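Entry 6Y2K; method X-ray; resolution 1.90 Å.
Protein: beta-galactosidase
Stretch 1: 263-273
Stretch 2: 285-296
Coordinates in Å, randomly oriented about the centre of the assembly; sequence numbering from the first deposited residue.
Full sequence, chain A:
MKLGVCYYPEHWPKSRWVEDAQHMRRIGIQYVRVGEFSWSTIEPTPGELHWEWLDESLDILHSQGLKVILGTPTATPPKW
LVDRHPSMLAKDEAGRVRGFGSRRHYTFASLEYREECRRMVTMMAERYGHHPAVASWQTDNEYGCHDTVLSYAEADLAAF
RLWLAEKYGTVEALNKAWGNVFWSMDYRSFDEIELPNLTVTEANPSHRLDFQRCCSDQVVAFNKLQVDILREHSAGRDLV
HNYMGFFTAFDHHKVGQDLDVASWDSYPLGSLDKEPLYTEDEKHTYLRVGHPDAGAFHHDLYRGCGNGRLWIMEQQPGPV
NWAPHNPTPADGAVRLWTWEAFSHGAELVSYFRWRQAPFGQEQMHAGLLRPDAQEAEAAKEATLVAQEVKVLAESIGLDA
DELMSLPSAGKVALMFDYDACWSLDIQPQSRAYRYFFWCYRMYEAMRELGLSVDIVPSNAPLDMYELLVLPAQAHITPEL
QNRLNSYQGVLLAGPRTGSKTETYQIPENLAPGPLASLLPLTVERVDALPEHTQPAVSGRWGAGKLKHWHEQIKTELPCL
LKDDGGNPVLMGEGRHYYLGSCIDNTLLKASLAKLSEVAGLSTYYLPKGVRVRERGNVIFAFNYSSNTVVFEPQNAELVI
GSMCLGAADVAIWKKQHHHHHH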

# COMPACT_ATOMS: atom_id res chain seq x y z
N SER A 263 -42.15 18.47 -11.14
CA SER A 263 -41.15 18.13 -12.14
C SER A 263 -39.78 18.35 -11.54
O SER A 263 -39.63 19.08 -10.56
CB SER A 263 -41.31 18.96 -13.41
OG SER A 263 -40.93 20.30 -13.24
N TRP A 264 -38.77 17.71 -12.12
CA TRP A 264 -37.41 17.92 -11.66
C TRP A 264 -36.36 17.78 -12.74
O TRP A 264 -36.65 17.32 -13.86
CB TRP A 264 -37.11 17.07 -10.42
CG TRP A 264 -36.71 15.67 -10.69
CD1 TRP A 264 -37.52 14.66 -11.11
CD2 TRP A 264 -35.40 15.11 -10.53
NE1 TRP A 264 -36.79 13.49 -11.24
CE2 TRP A 264 -35.49 13.74 -10.89
CE3 TRP A 264 -34.17 15.62 -10.11
CZ2 TRP A 264 -34.38 12.89 -10.86
CZ3 TRP A 264 -33.06 14.77 -10.08
CH2 TRP A 264 -33.18 13.42 -10.44
N ASP A 265 -35.15 18.21 -12.40
CA ASP A 265 -34.08 18.41 -13.35
C ASP A 265 -32.94 17.46 -13.01
O ASP A 265 -32.25 17.65 -12.00
CB ASP A 265 -33.64 19.88 -13.30
CG ASP A 265 -34.77 20.85 -13.66
OD1 ASP A 265 -35.77 20.41 -14.26
OD2 ASP A 265 -34.67 22.06 -13.37
N SER A 266 -32.76 16.45 -13.86
CA SER A 266 -31.86 15.32 -13.61
C SER A 266 -30.61 15.39 -14.47
O SER A 266 -30.68 15.28 -15.70
CB SER A 266 -32.57 13.99 -13.87
OG SER A 266 -31.69 12.90 -13.59
N TYR A 267 -29.47 15.54 -13.80
CA TYR A 267 -28.19 15.58 -14.46
C TYR A 267 -27.25 14.60 -13.75
O TYR A 267 -26.38 15.01 -12.98
CB TYR A 267 -27.65 17.00 -14.44
CG TYR A 267 -28.51 17.98 -15.19
CD1 TYR A 267 -28.43 18.09 -16.58
CD2 TYR A 267 -29.42 18.81 -14.52
CE1 TYR A 267 -29.22 18.98 -17.28
CE2 TYR A 267 -30.21 19.71 -15.21
CZ TYR A 267 -30.11 19.80 -16.59
OH TYR A 267 -30.87 20.70 -17.28
N PRO A 268 -27.43 13.29 -14.02
CA PRO A 268 -26.73 12.24 -13.26
C PRO A 268 -25.20 12.33 -13.24
O PRO A 268 -24.60 11.98 -12.23
CB PRO A 268 -27.18 10.95 -13.97
CG PRO A 268 -28.48 11.31 -14.58
CD PRO A 268 -28.26 12.69 -15.08
N LEU A 269 -24.60 12.80 -14.33
CA LEU A 269 -23.13 12.89 -14.40
C LEU A 269 -22.60 14.08 -13.63
O LEU A 269 -21.53 14.01 -13.05
CB LEU A 269 -22.62 12.96 -15.84
CG LEU A 269 -23.20 11.96 -16.84
CD1 LEU A 269 -22.37 11.99 -18.12
CD2 LEU A 269 -23.28 10.55 -16.28
N GLY A 270 -23.35 15.18 -13.63
CA GLY A 270 -23.00 16.36 -12.86
C GLY A 270 -23.11 16.11 -11.37
O GLY A 270 -22.19 16.45 -10.64
N SER A 271 -24.22 15.52 -10.93
CA SER A 271 -24.41 15.21 -9.50
C SER A 271 -23.39 14.18 -8.98
O SER A 271 -22.87 14.34 -7.88
CB SER A 271 -25.84 14.77 -9.20
OG SER A 271 -26.15 13.52 -9.81
N LEU A 272 -23.07 13.17 -9.78
CA LEU A 272 -22.07 12.17 -9.37
C LEU A 272 -20.71 12.83 -9.10
O LEU A 272 -20.10 12.60 -8.05
CB LEU A 272 -21.92 11.06 -10.41
CG LEU A 272 -20.93 9.95 -10.03
CD1 LEU A 272 -21.31 9.24 -8.74
CD2 LEU A 272 -20.81 8.97 -11.18
N ASP A 273 -20.25 13.63 -10.05
CA ASP A 273 -18.95 14.28 -9.96
C ASP A 273 -18.93 15.32 -8.84
O ASP A 273 -17.96 15.38 -8.07
CB ASP A 273 -18.55 14.92 -11.29
CG ASP A 273 -17.20 15.63 -11.21
OD1 ASP A 273 -16.14 14.96 -11.26
OD2 ASP A 273 -17.19 16.87 -11.08
N THR A 285 -16.53 4.37 -10.84
CA THR A 285 -17.32 3.27 -11.42
C THR A 285 -18.45 3.74 -12.32
O THR A 285 -18.67 3.18 -13.39
CB THR A 285 -17.91 2.38 -10.29
OG1 THR A 285 -16.83 1.79 -9.58
CG2 THR A 285 -18.85 1.28 -10.82
N TYR A 286 -19.16 4.78 -11.88
CA TYR A 286 -20.37 5.23 -12.56
C TYR A 286 -20.20 6.56 -13.33
O TYR A 286 -21.20 7.20 -13.69
CB TYR A 286 -21.49 5.32 -11.52
CG TYR A 286 -21.86 4.00 -10.89
CD1 TYR A 286 -22.44 2.98 -11.65
CD2 TYR A 286 -21.65 3.76 -9.52
CE1 TYR A 286 -22.79 1.76 -11.08
CE2 TYR A 286 -22.01 2.54 -8.94
CZ TYR A 286 -22.58 1.55 -9.73
OH TYR A 286 -22.94 0.34 -9.17
N LEU A 287 -18.95 6.95 -13.59
CA LEU A 287 -18.62 8.21 -14.28
C LEU A 287 -19.59 8.62 -15.39
O LEU A 287 -19.99 9.77 -15.45
CB LEU A 287 -17.22 8.11 -14.90
CG LEU A 287 -16.69 9.31 -15.69
CD1 LEU A 287 -16.42 10.48 -14.76
CD2 LEU A 287 -15.42 8.94 -16.44
N ARG A 288 -19.93 7.68 -16.27
CA ARG A 288 -20.67 7.97 -17.49
C ARG A 288 -22.16 7.64 -17.46
O ARG A 288 -22.86 7.83 -18.47
CB ARG A 288 -20.01 7.27 -18.68
CG ARG A 288 -18.54 7.64 -18.88
CD ARG A 288 -18.06 7.21 -20.26
NE ARG A 288 -16.64 7.49 -20.45
CZ ARG A 288 -16.11 8.69 -20.69
NH1 ARG A 288 -16.88 9.77 -20.78
NH2 ARG A 288 -14.79 8.81 -20.83
N VAL A 289 -22.66 7.15 -16.31
CA VAL A 289 -24.11 6.87 -16.13
C VAL A 289 -24.77 7.47 -14.89
O VAL A 289 -26.01 7.51 -14.80
CB VAL A 289 -24.39 5.35 -16.16
CG1 VAL A 289 -24.02 4.77 -17.52
CG2 VAL A 289 -23.65 4.61 -15.04
N GLY A 290 -23.98 7.92 -13.91
CA GLY A 290 -24.51 8.37 -12.63
C GLY A 290 -24.74 7.21 -11.70
O GLY A 290 -24.78 6.05 -12.12
N HIS A 291 -24.89 7.50 -10.41
CA HIS A 291 -25.12 6.46 -9.42
C HIS A 291 -26.48 5.82 -9.71
O HIS A 291 -27.41 6.52 -10.12
CB HIS A 291 -25.08 7.03 -8.00
CG HIS A 291 -25.18 6.00 -6.93
ND1 HIS A 291 -26.39 5.59 -6.40
CD2 HIS A 291 -24.23 5.29 -6.28
CE1 HIS A 291 -26.17 4.66 -5.48
NE2 HIS A 291 -24.87 4.47 -5.39
N PRO A 292 -26.61 4.49 -9.53
CA PRO A 292 -27.89 3.80 -9.87
C PRO A 292 -29.17 4.34 -9.22
O PRO A 292 -30.27 4.11 -9.76
CB PRO A 292 -27.63 2.38 -9.41
CG PRO A 292 -26.17 2.20 -9.61
CD PRO A 292 -25.57 3.50 -9.17
N ASP A 293 -29.04 5.04 -8.09
CA ASP A 293 -30.16 5.63 -7.35
C ASP A 293 -30.28 7.15 -7.41
O ASP A 293 -31.14 7.73 -6.73
CB ASP A 293 -30.09 5.17 -5.90
CG ASP A 293 -30.03 3.67 -5.78
OD1 ASP A 293 -30.83 3.00 -6.50
OD2 ASP A 293 -29.16 3.16 -5.02
N ALA A 294 -29.45 7.81 -8.22
CA ALA A 294 -29.42 9.27 -8.25
C ALA A 294 -30.74 9.84 -8.79
O ALA A 294 -31.30 10.77 -8.21
CB ALA A 294 -28.24 9.76 -9.08
N GLY A 295 -31.22 9.26 -9.88
CA GLY A 295 -32.52 9.63 -10.45
C GLY A 295 -33.66 9.05 -9.62
O GLY A 295 -34.57 9.78 -9.21
N ALA A 296 -33.58 7.74 -9.39
CA ALA A 296 -34.58 6.98 -8.64
C ALA A 296 -35.02 7.62 -7.34
O ALA A 296 -36.22 7.76 -7.09
CB ALA A 296 -34.05 5.57 -8.37
O HOH W 1 -25.34 10.48 -9.95
O HOH W 2 -19.70 11.82 -13.45

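The two stretches pack a strand end and the first turns of a helix against a loop that leads into another helix. No direct hydrogen bond joins them. The contact rests on van der Waals packing and on two bridging waters, and much of it sets side chains of the first stretch against backbone of the second.

Leu272 has the largest covered area. Its CA-to-CB bond points toward the loop. With chi1 at t and chi2 at p, CD2 lies 3.1 Å from Tyr286 O, a tight approach of a methyl to a carbonyl. The same CD2 is 3.7 Å from Tyr286 CB and 4.0 Å from Gly290 CA. CD1 turns to the next part of the loop, 4.3 Å from His291 N and 4.4 Å from His291 CB. Tyr286 O is not left unpaired by its greasy neighbour, because it accepts hydrogen bonds from Val289 N (3.0 Å) and Gly290 N (2.9 Å). These bonds fold the loop into a compact turn.

Leu269 starts sideways, but its m, t rotamer brings the end of the side chain nearer. CD2 lies against this turn and meets backbone there: Arg288 C at 3.3 Å, Leu287 O at 3.5 Å, Val289 N at 3.5 Å and Gly290 N at 3.6 Å. The CA-to-CB bonds of Leu287, Arg288 and Val289 all point away, which leaves their backbone facing Leu269.

Pro268 and Gly290 mark the closest backbone approach, with their CA atoms 4.5 Å apart. Pro268 O is 3.6 Å from Gly290 CA, and Pro268 CB is 3.7 Å from Val289 O. Gly290 has two reasons to lack a side chain. An ideal CB would lie 2.5 Å from Pro268 CB, a clash. Its phi/psi of 83/163 would also jam a CB against the carbonyl O of Val289.

The Trp264 ring reaches the backbone of Ala294 and Gly295. Chi1 at p and chi2 at -73° place CZ2 3.5 Å from Gly295 O and CH2 3.9 Å from Ala294 O. Both carbonyls approach the ring obliquely. Its NE1 is hydrogen-bonded elsewhere in the structure. Ala294 points toward the first stretch, and its CB is 4.4 Å from Ser271 OG.

Water supplies the polar links. Water 1 donates to Pro268 O at 2.8 Å and accepts from His291 N at 3.0 Å. It also hydrogen-bonds Ser271 OG at 3.1 Å, and the p rotamer of Ser271 places OG within reach. Pro268 O additionally accepts the helical bond from Leu272 N at 3.1 Å. Water 2 donates to Leu269 O and to Leu287 O, each at 2.9 Å, so it joins helix and loop carbonyls that could not bond each other.

The His291 ring is anchored partly within its own stretch: its t rotamer, with chi2 at -90°, lets ND1 accept from Asp293 N at 3.2 Å, while NE2 is hydrogen-bonded elsewhere in the structure. The type I turn from His291 to Ala294 is closed by Ala294 N to His291 O at 3.1 Å.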